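Local structure of mandelate racemase/muconate lactonizing enzyme family protein (Sorangium cellulosum, 3S5S) at residues T132-D137 / S320-D325; S190-G195 / V218-Q223; A245-A250 / V267-L272; A251-V256 / L281-V286. The protein belongs to the mandelate racemase/muconate lactonizing enzyme family of the enolase superfamily, pairing an N-terminal capping domain with a modified TIM barrel. All coordinates share one frame; numbering follows the deposited sequence.

The four contacts lie at different places in one barrel. Interaction 1 brings its first strand (133-140) against its last (319-322), and the other three are nested along the chain inside the loop it closes. Interactions 2 and 3 each join the two strands of a beta-alpha-beta unit; they follow in series, and their adjoining strands, 217-222 and 244-246, are neighbours in the same sheet, the contact centres lying 13 Å apart. Interaction 4 belongs to the outer layer, pairing helices 253-261 and 272-289, its centre about 9 Å from that of interaction 3, with which its segments alternate along the chain. Strands far apart in sequence thus meet to close the ring, while the units between them are built in series.

Interaction 1: T132-D137 / S320-D325; sequences TALTTD and SFVDLD
Thr136 and Asp137 are set by their first torsions to meet segment 320-325. In Thr136 the hydroxyl lies opposite the backbone N (chi1 -169°), which carries OG1 to Leu324, whereas in Asp137 CG stands between N and the carbonyl carbon (chi1 69°) and the carboxylate reaches Asp323. The Thr136 OG1 accepts the N-H of Leu324 at 2.9 Å. It also donates to Asp137 O, again at 2.9 Å, in the plane of that carbonyl and on a lone pair. One backbone bond, Asp137 N to Val322 O at 2.9 Å, runs almost straight between the two segments. Beyond it the two acids cross with their carboxylate planes 51° apart, and Asp137 OD1 approaches Asp323 OD1 to 2.6 Å. The other oxygen, Asp137 OD2, lies 3.4 Å from Asp323 CB, while Asp323 OD2 turns to a salt bridge with Lys164. Val322 CB lies 3.3 Å from Thr135 O. Among the apolar groups, Leu134 CD1 comes within 4.1 Å of Leu324 CD1 and also touches Val322, whose side chain it crosses at about a right angle; helix 303-316 packs on both leucines. This is the closure of a TIM barrel, in which the first strand meets the eighth. The end-to-end directions of the segments are well apart, and one backbone hydrogen bond joins them, with the bond from Leu324 N to the Thr136 side chain added to it. Because its hydroxyl both accepts from Leu324 N and donates to Asp137 O, Thr136 is fixed in rotation and bridges the two segments.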
loop_
_atom_site.group_PDB
_atom_site.type_symbol
_atom_site.label_atom_id
_atom_site.label_comp_id
_atom_site.label_asym_id
_atom_site.label_seq_id
_atom_site.Cartn_x
_atom_site.Cartn_y
_atom_site.Cartn_z
ATOM N N THR A 132 17.682 -6.216 -3.649
ATOM C CA THR A 132 17.984 -7.207 -2.628
ATOM C C THR A 132 19.171 -6.790 -1.743
ATOM O O THR A 132 19.617 -7.589 -0.923
ATOM C CB THR A 132 18.299 -8.623 -3.228
ATOM O OG1 THR A 132 19.224 -8.497 -4.325
ATOM C CG2 THR A 132 17.007 -9.344 -3.677
ATOM N N ALA A 133 19.673 -5.564 -1.910
ATOM C CA ALA A 133 20.817 -5.083 -1.156
ATOM C C ALA A 133 20.480 -3.787 -0.441
ATOM O O ALA A 133 19.813 -2.897 -1.027
ATOM C CB ALA A 133 21.971 -4.860 -2.105
ATOM N N LEU A 134 20.932 -3.641 0.810
ATOM C CA LEU A 134 20.820 -2.306 1.484
ATOM C C LEU A 134 22.106 -1.958 2.154
ATOM O O LEU A 134 22.913 -2.833 2.387
ATOM C CB LEU A 134 19.669 -2.215 2.490
ATOM C CG LEU A 134 18.224 -2.505 2.054
ATOM C CD1 LEU A 134 17.338 -2.630 3.271
ATOM C CD2 LEU A 134 17.639 -1.443 1.074
ATOM N N THR A 135 22.322 -0.671 2.403
ATOM C CA THR A 135 23.486 -0.185 3.134
ATOM C C THR A 135 23.000 0.491 4.406
ATOM O O THR A 135 22.240 1.463 4.335
ATOM C CB THR A 135 24.279 0.765 2.272
ATOM O OG1 THR A 135 24.821 0.007 1.201
ATOM C CG2 THR A 135 25.445 1.410 3.014
ATOM N N THR A 136 23.424 -0.037 5.558
ATOM C CA THR A 136 22.958 0.489 6.867
ATOM C C THR A 136 23.875 1.519 7.498
ATOM O O THR A 136 25.077 1.442 7.349
ATOM C CB THR A 136 22.590 -0.677 7.894
ATOM O OG1 THR A 136 21.913 -0.132 9.040
ATOM C CG2 THR A 136 23.794 -1.549 8.267
ATOM N N ASP A 137 23.311 2.506 8.176
ATOM C CA ASP A 137 24.095 3.312 9.108
ATOM C C ASP A 137 24.369 2.477 10.368
ATOM O O ASP A 137 23.876 1.347 10.483
ATOM C CB ASP A 137 23.392 4.643 9.452
ATOM C CG ASP A 137 22.136 4.465 10.291
ATOM O OD1 ASP A 137 22.044 3.556 11.138
ATOM O OD2 ASP A 137 21.221 5.272 10.133
ATOM N N SER A 320 15.819 6.422 1.335
ATOM C CA SER A 320 17.051 7.258 1.432
ATOM C C SER A 320 17.922 6.919 2.642
ATOM O O SER A 320 19.095 7.159 2.633
ATOM C CB SER A 320 16.723 8.761 1.468
ATOM O OG SER A 320 15.841 9.141 0.415
ATOM N N PHE A 321 17.328 6.377 3.694
ATOM C CA PHE A 321 18.060 6.108 4.897
ATOM C C PHE A 321 17.712 4.703 5.307
ATOM O O PHE A 321 16.530 4.298 5.307
ATOM C CB PHE A 321 17.691 7.114 5.977
ATOM C CG PHE A 321 18.136 8.524 5.658
ATOM C CD1 PHE A 321 17.242 9.457 5.114
ATOM C CD2 PHE A 321 19.458 8.934 5.891
ATOM C CE1 PHE A 321 17.653 10.764 4.818
ATOM C CE2 PHE A 321 19.869 10.251 5.563
ATOM C CZ PHE A 321 18.957 11.151 5.033
ATOM N N VAL A 322 18.740 3.942 5.635
ATOM C CA VAL A 322 18.561 2.657 6.223
ATOM C C VAL A 322 19.245 2.617 7.602
ATOM O O VAL A 322 20.453 2.830 7.733
ATOM C CB VAL A 322 19.111 1.607 5.255
ATOM C CG1 VAL A 322 18.964 0.210 5.828
ATOM C CG2 VAL A 322 18.423 1.759 3.871
ATOM N N ASP A 323 18.479 2.321 8.638
ATOM C CA ASP A 323 18.998 2.312 9.992
ATOM C C ASP A 323 18.610 0.986 10.651
ATOM O O ASP A 323 17.701 0.955 11.524
ATOM C CB ASP A 323 18.374 3.483 10.771
ATOM C CG ASP A 323 18.771 3.492 12.248
ATOM O OD1 ASP A 323 19.911 3.105 12.615
ATOM O OD2 ASP A 323 17.946 3.895 13.054
ATOM N N LEU A 324 19.284 -0.097 10.228
ATOM C CA LEU A 324 18.944 -1.482 10.588
ATOM C C LEU A 324 20.114 -2.209 11.247
ATOM O O LEU A 324 20.599 -3.227 10.734
ATOM C CB LEU A 324 18.512 -2.250 9.340
ATOM C CG LEU A 324 17.250 -1.694 8.683
ATOM C CD1 LEU A 324 16.915 -2.476 7.379
ATOM C CD2 LEU A 324 16.017 -1.611 9.693
ATOM N N ASP A 325 20.556 -1.698 12.381
ATOM C CA ASP A 325 21.890 -2.040 12.864
ATOM C C ASP A 325 21.913 -2.699 14.273
ATOM O O ASP A 325 22.981 -2.877 14.839
ATOM C CB ASP A 325 22.698 -0.746 12.950
ATOM C CG ASP A 325 22.146 0.188 14.018
ATOM O OD1 ASP A 325 20.960 0.045 14.361
ATOM O OD2 ASP A 325 22.876 1.048 14.538
#

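Interaction 2: S190-G195 / V218-Q223; sequences SLILDG and VALLEQ
Asp194 and Glu222 lie at the C-terminal ends of two neighbouring parallel strands, 190-194 and 218-222, joined by helix 201-213 in a beta-alpha-beta crossover of the TIM barrel. Their carboxylates stack with planes only 14° apart, although the side chains as a whole cross at a slant. Asp194 OD2 and Glu222 OE2, two acceptors, come within 3.2 Å of each other, and Lys164 makes a salt bridge to each of them, which probably offsets the repulsion between them; the second Glu222 oxygen, OE1, is taken by Asn269. Both carboxylates project from the same face of the sheet, with CG opposite the backbone N (chi1 -166° in Asp194), and on that face Ile192 and Leu220 run side by side in the same direction. Ile192 CG1 rests 3.7 Å from Leu220 CB, while its other branch, CG2, stops 3.8 Å from Glu222 OE2, placing a methyl group beside the acid pair. The other face turns to the surrounding helices: Leu193 CB meets Leu221 CD1 at 4.2 Å, Leu193 also touching helix 175-185 and Leu221 helices 201-213 and 230-239. At the start of the pairing a beta bulge shifts the register by one residue. There Leu191 O accepts from two successive amides, Ala219 N at 2.8 Å and, weakly, Leu220 N at 3.4 Å. Past the bulge the pairing is regular, Glu222 N bonding Leu193 O and Leu193 N bonding Leu220 O. It finishes beside the two acids, where Gly195 N donates to Glu222 O at 3.0 Å, with an N-H...O angle of 170°.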
loop_
_atom_site.group_PDB
_atom_site.type_symbol
_atom_site.label_atom_id
_atom_site.label_comp_id
_atom_site.label_asym_id
_atom_site.label_seq_id
_atom_site.Cartn_x
_atom_site.Cartn_y
_atom_site.Cartn_z
ATOM N N SER A 190 28.757 10.820 6.908
ATOM C CA SER A 190 27.500 11.530 7.011
ATOM C C SER A 190 26.965 11.355 8.443
ATOM O O SER A 190 27.129 10.274 9.042
ATOM C CB SER A 190 26.538 10.827 6.063
ATOM O OG SER A 190 25.903 11.740 5.203
ATOM N N LEU A 191 26.295 12.370 8.990
ATOM C CA LEU A 191 25.708 12.229 10.336
ATOM C C LEU A 191 24.181 12.318 10.418
ATOM O O LEU A 191 23.561 13.158 9.781
ATOM C CB LEU A 191 26.328 13.234 11.285
ATOM C CG LEU A 191 27.850 13.126 11.531
ATOM C CD1 LEU A 191 28.210 14.114 12.577
ATOM C CD2 LEU A 191 28.385 11.697 11.918
ATOM N N ILE A 192 23.574 11.426 11.187
ATOM C CA ILE A 192 22.208 11.594 11.653
ATOM C C ILE A 192 22.223 11.905 13.185
ATOM O O ILE A 192 22.655 11.074 14.009
ATOM C CB ILE A 192 21.358 10.334 11.389
ATOM C CG1 ILE A 192 21.010 10.202 9.918
ATOM C CG2 ILE A 192 20.051 10.386 12.165
ATOM C CD1 ILE A 192 20.923 8.761 9.474
ATOM N N LEU A 193 21.754 13.083 13.558
ATOM C CA LEU A 193 21.543 13.389 14.965
ATOM C C LEU A 193 20.110 12.989 15.331
ATOM O O LEU A 193 19.131 13.588 14.852
ATOM C CB LEU A 193 21.838 14.869 15.243
ATOM C CG LEU A 193 23.094 15.490 14.599
ATOM C CD1 LEU A 193 23.288 16.914 15.038
ATOM C CD2 LEU A 193 24.376 14.750 14.917
ATOM N N ASP A 194 20.001 11.931 16.134
ATOM C CA ASP A 194 18.726 11.430 16.636
ATOM C C ASP A 194 18.502 11.946 18.060
ATOM O O ASP A 194 19.312 11.685 18.946
ATOM C CB ASP A 194 18.720 9.897 16.636
ATOM C CG ASP A 194 17.314 9.295 16.817
ATOM O OD1 ASP A 194 16.387 9.991 17.283
ATOM O OD2 ASP A 194 17.126 8.095 16.481
ATOM N N GLY A 195 17.399 12.662 18.269
ATOM C CA GLY A 195 17.089 13.280 19.560
ATOM C C GLY A 195 16.136 12.427 20.377
ATOM O O GLY A 195 16.027 12.581 21.590
ATOM N N VAL A 218 26.011 16.879 8.267
ATOM C CA VAL A 218 24.787 16.437 8.931
ATOM C C VAL A 218 23.757 16.174 7.850
ATOM O O VAL A 218 23.304 17.072 7.169
ATOM C CB VAL A 218 24.234 17.505 9.963
ATOM C CG1 VAL A 218 22.857 17.076 10.526
ATOM C CG2 VAL A 218 25.224 17.739 11.079
ATOM N N ALA A 219 23.418 14.917 7.664
ATOM C CA ALA A 219 22.518 14.524 6.588
ATOM C C ALA A 219 21.050 14.522 7.039
ATOM O O ALA A 219 20.140 14.569 6.206
ATOM C CB ALA A 219 22.923 13.151 6.077
ATOM N N LEU A 220 20.815 14.463 8.353
ATOM C CA LEU A 220 19.457 14.382 8.863
ATOM C C LEU A 220 19.404 14.762 10.334
ATOM O O LEU A 220 20.285 14.354 11.102
ATOM C CB LEU A 220 18.936 12.951 8.670
ATOM C CG LEU A 220 17.486 12.636 9.009
ATOM C CD1 LEU A 220 16.536 13.334 8.046
ATOM C CD2 LEU A 220 17.262 11.109 8.987
ATOM N N LEU A 221 18.398 15.547 10.725
ATOM C CA LEU A 221 18.074 15.718 12.122
ATOM C C LEU A 221 16.794 14.966 12.470
ATOM O O LEU A 221 15.709 15.404 12.124
ATOM C CB LEU A 221 17.882 17.175 12.442
ATOM C CG LEU A 221 17.415 17.562 13.843
ATOM C CD1 LEU A 221 18.414 17.263 14.955
ATOM C CD2 LEU A 221 17.162 19.035 13.804
ATOM N N GLU A 222 16.925 13.868 13.201
ATOM C CA GLU A 222 15.812 13.015 13.507
ATOM C C GLU A 222 15.024 13.332 14.799
ATOM O O GLU A 222 15.600 13.344 15.911
ATOM C CB GLU A 222 16.296 11.582 13.586
ATOM C CG GLU A 222 15.153 10.668 13.823
ATOM C CD GLU A 222 15.517 9.269 13.654
ATOM O OE1 GLU A 222 14.612 8.452 13.771
ATOM O OE2 GLU A 222 16.700 8.983 13.412
ATOM N N GLN A 223 13.717 13.559 14.644
ATOM C CA GLN A 223 12.802 13.813 15.765
ATOM C C GLN A 223 13.435 14.530 16.972
ATOM O O GLN A 223 13.460 13.981 18.084
ATOM C CB GLN A 223 12.201 12.487 16.242
ATOM C CG GLN A 223 11.119 12.684 17.260
ATOM C CD GLN A 223 9.828 13.088 16.624
ATOM O OE1 GLN A 223 9.480 12.590 15.546
ATOM N NE2 GLN A 223 9.098 13.983 17.278
#

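Interaction 3: A245-A250 / V267-L272; sequences AADESA and VVNIKL
Lys271 lays the end of its extended chain across the carboxylate of Asp247, the two side chains meeting at about a right angle. Its CE is 3.1 Å from Asp247 OD1, and its NZ makes a salt bridge of 2.9 Å to Asp247 OD2 on the syn lone pair. The remaining oxygen of the acid, OD1, forms a salt bridge with Lys274. Asn269 stands alongside, its ND2 3.3 Å from Asp247 OD2 but badly angled for a bond, being turned to Glu222. In the strands that lead to these residues the pairing is parallel, in a second beta-alpha-beta unit of the barrel. Ala246 N donates to Val267 O at 2.9 Å, and Asn269 N returns a nearly straight bond to Ala246 O. One face carries Ala245 CB against Val267 CG1 at 3.9 Å. A type I turn from Asp247 to Ala250 then brings Ala250 CB to 4.1 Å from Val268 CG2; Val268 shares its face of the sheet with Ala246. Asp247 is therefore anchored at both ends: its backbone N-H goes to Gln223 OE1, while OD1 is held by Lys274 and OD2 by Lys271, which should restrain the rotation of the carboxylate at the C-terminal rim of the strands.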
loop_
_atom_site.group_PDB
_atom_site.type_symbol
_atom_site.label_atom_id
_atom_site.label_comp_id
_atom_site.label_asym_id
_atom_site.label_seq_id
_atom_site.Cartn_x
_atom_site.Cartn_y
_atom_site.Cartn_z
ATOM N N ALA A 245 13.630 14.256 10.187
ATOM C CA ALA A 245 12.810 13.024 10.129
ATOM C C ALA A 245 11.782 13.024 11.218
ATOM O O ALA A 245 12.103 13.407 12.342
ATOM C CB ALA A 245 13.669 11.792 10.248
ATOM N N ALA A 246 10.549 12.600 10.903
ATOM C CA ALA A 246 9.537 12.296 11.931
ATOM C C ALA A 246 9.604 10.814 12.265
ATOM O O ALA A 246 9.639 9.989 11.360
ATOM C CB ALA A 246 8.147 12.664 11.462
ATOM N N ASP A 247 9.670 10.473 13.549
ATOM C CA ASP A 247 9.653 9.067 13.989
ATOM C C ASP A 247 8.480 8.897 14.981
ATOM O O ASP A 247 7.405 8.429 14.600
ATOM C CB ASP A 247 11.012 8.650 14.605
ATOM C CG ASP A 247 11.078 7.151 15.000
ATOM O OD1 ASP A 247 10.048 6.435 14.923
ATOM O OD2 ASP A 247 12.185 6.683 15.371
ATOM N N GLU A 248 8.682 9.326 16.227
ATOM C CA GLU A 248 7.631 9.316 17.244
ATOM C C GLU A 248 6.428 10.073 16.719
ATOM O O GLU A 248 5.297 9.733 17.064
ATOM C CB GLU A 248 8.087 9.940 18.592
ATOM C CG GLU A 248 9.063 9.094 19.489
ATOM C CD GLU A 248 10.569 9.283 19.152
ATOM O OE1 GLU A 248 10.911 9.635 17.988
ATOM O OE2 GLU A 248 11.422 9.048 20.049
ATOM N N SER A 249 6.651 11.072 15.871
ATOM C CA SER A 249 5.520 11.859 15.323
ATOM C C SER A 249 4.863 11.193 14.065
ATOM O O SER A 249 3.950 11.730 13.475
ATOM C CB SER A 249 5.976 13.290 14.991
ATOM O OG SER A 249 6.072 14.144 16.134
ATOM N N ALA A 250 5.341 10.036 13.636
ATOM C CA ALA A 250 4.770 9.410 12.449
ATOM C C ALA A 250 4.507 7.959 12.786
ATOM O O ALA A 250 5.329 7.079 12.514
ATOM C CB ALA A 250 5.729 9.551 11.186
ATOM N N VAL A 267 11.320 14.010 6.050
ATOM C CA VAL A 267 11.642 12.579 6.035
ATOM C C VAL A 267 10.755 11.834 7.032
ATOM O O VAL A 267 10.389 12.390 8.052
ATOM C CB VAL A 267 13.146 12.322 6.323
ATOM C CG1 VAL A 267 13.442 10.879 6.446
ATOM C CG2 VAL A 267 14.012 12.936 5.205
ATOM N N VAL A 268 10.388 10.601 6.717
ATOM C CA VAL A 268 9.693 9.736 7.680
ATOM C C VAL A 268 10.489 8.456 7.997
ATOM O O VAL A 268 10.939 7.742 7.107
ATOM C CB VAL A 268 8.232 9.370 7.196
ATOM C CG1 VAL A 268 7.757 8.174 7.860
ATOM C CG2 VAL A 268 7.276 10.480 7.525
ATOM N N ASN A 269 10.644 8.191 9.291
ATOM C CA ASN A 269 11.192 6.933 9.785
ATOM C C ASN A 269 10.070 5.907 9.974
ATOM O O ASN A 269 9.244 6.020 10.868
ATOM C CB ASN A 269 11.937 7.189 11.089
ATOM C CG ASN A 269 12.695 5.951 11.566
ATOM O OD1 ASN A 269 12.400 4.834 11.107
ATOM N ND2 ASN A 269 13.687 6.139 12.472
ATOM N N ILE A 270 10.006 4.937 9.085
ATOM C CA ILE A 270 8.992 3.897 9.101
ATOM C C ILE A 270 9.563 2.725 9.875
ATOM O O ILE A 270 10.688 2.275 9.607
ATOM C CB ILE A 270 8.702 3.430 7.632
ATOM C CG1 ILE A 270 8.228 4.594 6.770
ATOM C CG2 ILE A 270 7.695 2.328 7.566
ATOM C CD1 ILE A 270 8.058 4.236 5.252
ATOM N N LYS A 271 8.774 2.200 10.806
ATOM C CA LYS A 271 9.138 0.958 11.513
ATOM C C LYS A 271 7.983 0.001 11.443
ATOM O O LYS A 271 6.865 0.401 11.729
ATOM C CB LYS A 271 9.459 1.252 12.978
ATOM C CG LYS A 271 10.595 2.251 13.124
ATOM C CD LYS A 271 10.965 2.430 14.526
ATOM C CE LYS A 271 11.578 3.763 14.633
ATOM N NZ LYS A 271 12.249 3.884 15.951
ATOM N N LEU A 272 8.250 -1.265 11.110
ATOM C CA LEU A 272 7.199 -2.284 11.106
ATOM C C LEU A 272 6.550 -2.412 12.489
ATOM O O LEU A 272 5.333 -2.685 12.592
ATOM C CB LEU A 272 7.745 -3.626 10.624
ATOM C CG LEU A 272 8.352 -3.620 9.214
ATOM C CD1 LEU A 272 8.469 -5.034 8.647
ATOM C CD2 LEU A 272 7.532 -2.768 8.281
#

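Interaction 4: A251-V256 / L281-V286; sequences ASAEDV and LDIAAV
Apolar contacts carry the meeting of Val256 and Ile283, where helix 253-261 packs on helix 272-289. Their side chains cross at about a right angle, Val256 CG2 touching Ile283 CG2 at 3.6 Å. The other branch of the valine, CG1, lies 3.8 Å from Val286 CG1, the two valines sliding past each other in opposite directions. Ile283 directs CG1 alongside its own backbone N (chi1 -71°), and this branch comes to rest 3.5 Å from Ala253 N, against the start of helix 253-261. Ala253 CB touches Ile283 CG1, Asp282 CB and Val286 CG2, the last at 4.2 Å. Inward, Val256 and Ile283 continue onto Val268, so the helix pair forms part of the outer layer of the barrel.

Hydrogen bonds appear within segment 251-256, where Ser252 and Asp255 make a capping box at the helix start. Asp255 N donates to Ser252 OG at 3.2 Å, and Ser252 N returns a bond to Asp255 OD2, arriving 55° out of the carboxylate plane. Ala251 N reaches the same oxygen at 2.6 Å, on its anti lone pair.

Ionic partners lie outside the pair: Arg227 makes a salt bridge to Asp255 OD2, and Asp282 OD2 makes one to Arg288 of the second subunit. Two backbone amides and a guanidinium thus converge on a single oxygen, which would be expected to keep Asp255 ionised. No hydrogen bond joins the two segments, so their contact rests on aliphatic side chains, those of Ala253, Val256, Ile283 and Val286, and the polar chemistry is spent on the cap and the dimer.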
loop_
_atom_site.group_PDB
_atom_site.type_symbol
_atom_site.label_atom_id
_atom_site.label_comp_id
_atom_site.label_asym_id
_atom_site.label_seq_id
_atom_site.Cartn_x
_atom_site.Cartn_y
_atom_site.Cartn_z
ATOM N N ALA A 251 3.367 7.734 13.426
ATOM C CA ALA A 251 2.993 6.387 13.849
ATOM C C ALA A 251 1.840 5.839 13.006
ATOM O O ALA A 251 1.602 4.611 13.006
ATOM C CB ALA A 251 2.637 6.367 15.353
ATOM N N SER A 252 1.115 6.737 12.314
ATOM C CA SER A 252 0.109 6.305 11.338
ATOM C C SER A 252 0.217 7.070 10.026
ATOM O O SER A 252 0.790 8.162 9.980
ATOM C CB SER A 252 -1.299 6.468 11.907
ATOM O OG SER A 252 -1.583 7.822 12.201
ATOM N N ALA A 253 -0.380 6.508 8.981
ATOM C CA ALA A 253 -0.408 7.129 7.658
ATOM C C ALA A 253 -1.039 8.466 7.754
ATOM O O ALA A 253 -0.610 9.413 7.083
ATOM C CB ALA A 253 -1.173 6.278 6.682
ATOM N N GLU A 254 -2.046 8.540 8.604
ATOM C CA GLU A 254 -2.633 9.786 9.019
ATOM C C GLU A 254 -1.652 10.788 9.603
ATOM O O GLU A 254 -1.727 11.950 9.265
ATOM C CB GLU A 254 -3.670 9.501 10.092
ATOM C CG GLU A 254 -5.102 9.638 9.704
ATOM C CD GLU A 254 -5.957 9.885 10.950
ATOM O OE1 GLU A 254 -6.311 11.067 11.220
ATOM O OE2 GLU A 254 -6.236 8.888 11.684
ATOM N N ASP A 255 -0.768 10.365 10.512
ATOM C CA ASP A 255 0.226 11.300 11.052
ATOM C C ASP A 255 1.080 11.811 9.890
ATOM O O ASP A 255 1.428 12.993 9.855
ATOM C CB ASP A 255 1.219 10.662 12.056
ATOM C CG ASP A 255 0.571 10.091 13.310
ATOM O OD1 ASP A 255 -0.467 10.617 13.786
ATOM O OD2 ASP A 255 1.145 9.080 13.820
ATOM N N VAL A 256 1.443 10.903 8.973
ATOM C CA VAL A 256 2.295 11.242 7.814
ATOM C C VAL A 256 1.666 12.301 6.912
ATOM O O VAL A 256 2.282 13.322 6.637
ATOM C CB VAL A 256 2.707 9.988 7.020
ATOM C CG1 VAL A 256 3.535 10.356 5.803
ATOM C CG2 VAL A 256 3.481 9.048 7.922
ATOM N N LEU A 281 3.032 -0.349 5.070
ATOM C CA LEU A 281 2.748 -0.235 3.608
ATOM C C LEU A 281 2.034 1.066 3.222
ATOM O O LEU A 281 2.382 1.696 2.233
ATOM C CB LEU A 281 1.968 -1.478 3.073
ATOM C CG LEU A 281 2.793 -2.780 3.140
ATOM C CD1 LEU A 281 1.944 -4.050 2.902
ATOM C CD2 LEU A 281 3.936 -2.720 2.160
ATOM N N ASP A 282 1.046 1.460 4.016
ATOM C CA ASP A 282 0.244 2.659 3.733
ATOM C C ASP A 282 1.101 3.908 3.941
ATOM O O ASP A 282 1.074 4.828 3.101
ATOM C CB ASP A 282 -1.055 2.689 4.570
ATOM C CG ASP A 282 -2.142 1.687 4.050
ATOM O OD1 ASP A 282 -1.980 1.158 2.921
ATOM O OD2 ASP A 282 -3.173 1.402 4.751
ATOM N N ILE A 283 1.881 3.943 5.025
ATOM C CA ILE A 283 2.759 5.064 5.325
ATOM C C ILE A 283 3.805 5.291 4.227
ATOM O O ILE A 283 4.025 6.401 3.821
ATOM C CB ILE A 283 3.517 4.854 6.680
ATOM C CG1 ILE A 283 2.593 4.979 7.870
ATOM C CG2 ILE A 283 4.695 5.809 6.844
ATOM C CD1 ILE A 283 3.244 4.279 9.073
ATOM N N ALA A 284 4.491 4.250 3.794
ATOM C CA ALA A 284 5.397 4.374 2.646
ATOM C C ALA A 284 4.717 5.043 1.427
ATOM O O ALA A 284 5.274 5.949 0.802
ATOM C CB ALA A 284 5.915 3.008 2.269
ATOM N N ALA A 285 3.507 4.616 1.089
ATOM C CA ALA A 285 2.836 5.166 -0.106
ATOM C C ALA A 285 2.437 6.600 0.107
ATOM O O ALA A 285 2.562 7.405 -0.806
ATOM C CB ALA A 285 1.590 4.344 -0.486
ATOM N N VAL A 286 1.926 6.927 1.300
ATOM C CA VAL A 286 1.537 8.304 1.592
ATOM C C VAL A 286 2.799 9.141 1.597
ATOM O O VAL A 286 2.792 10.281 1.084
ATOM C CB VAL A 286 0.776 8.424 2.943
ATOM C CG1 VAL A 286 0.645 9.858 3.398
ATOM C CG2 VAL A 286 -0.601 7.819 2.805
#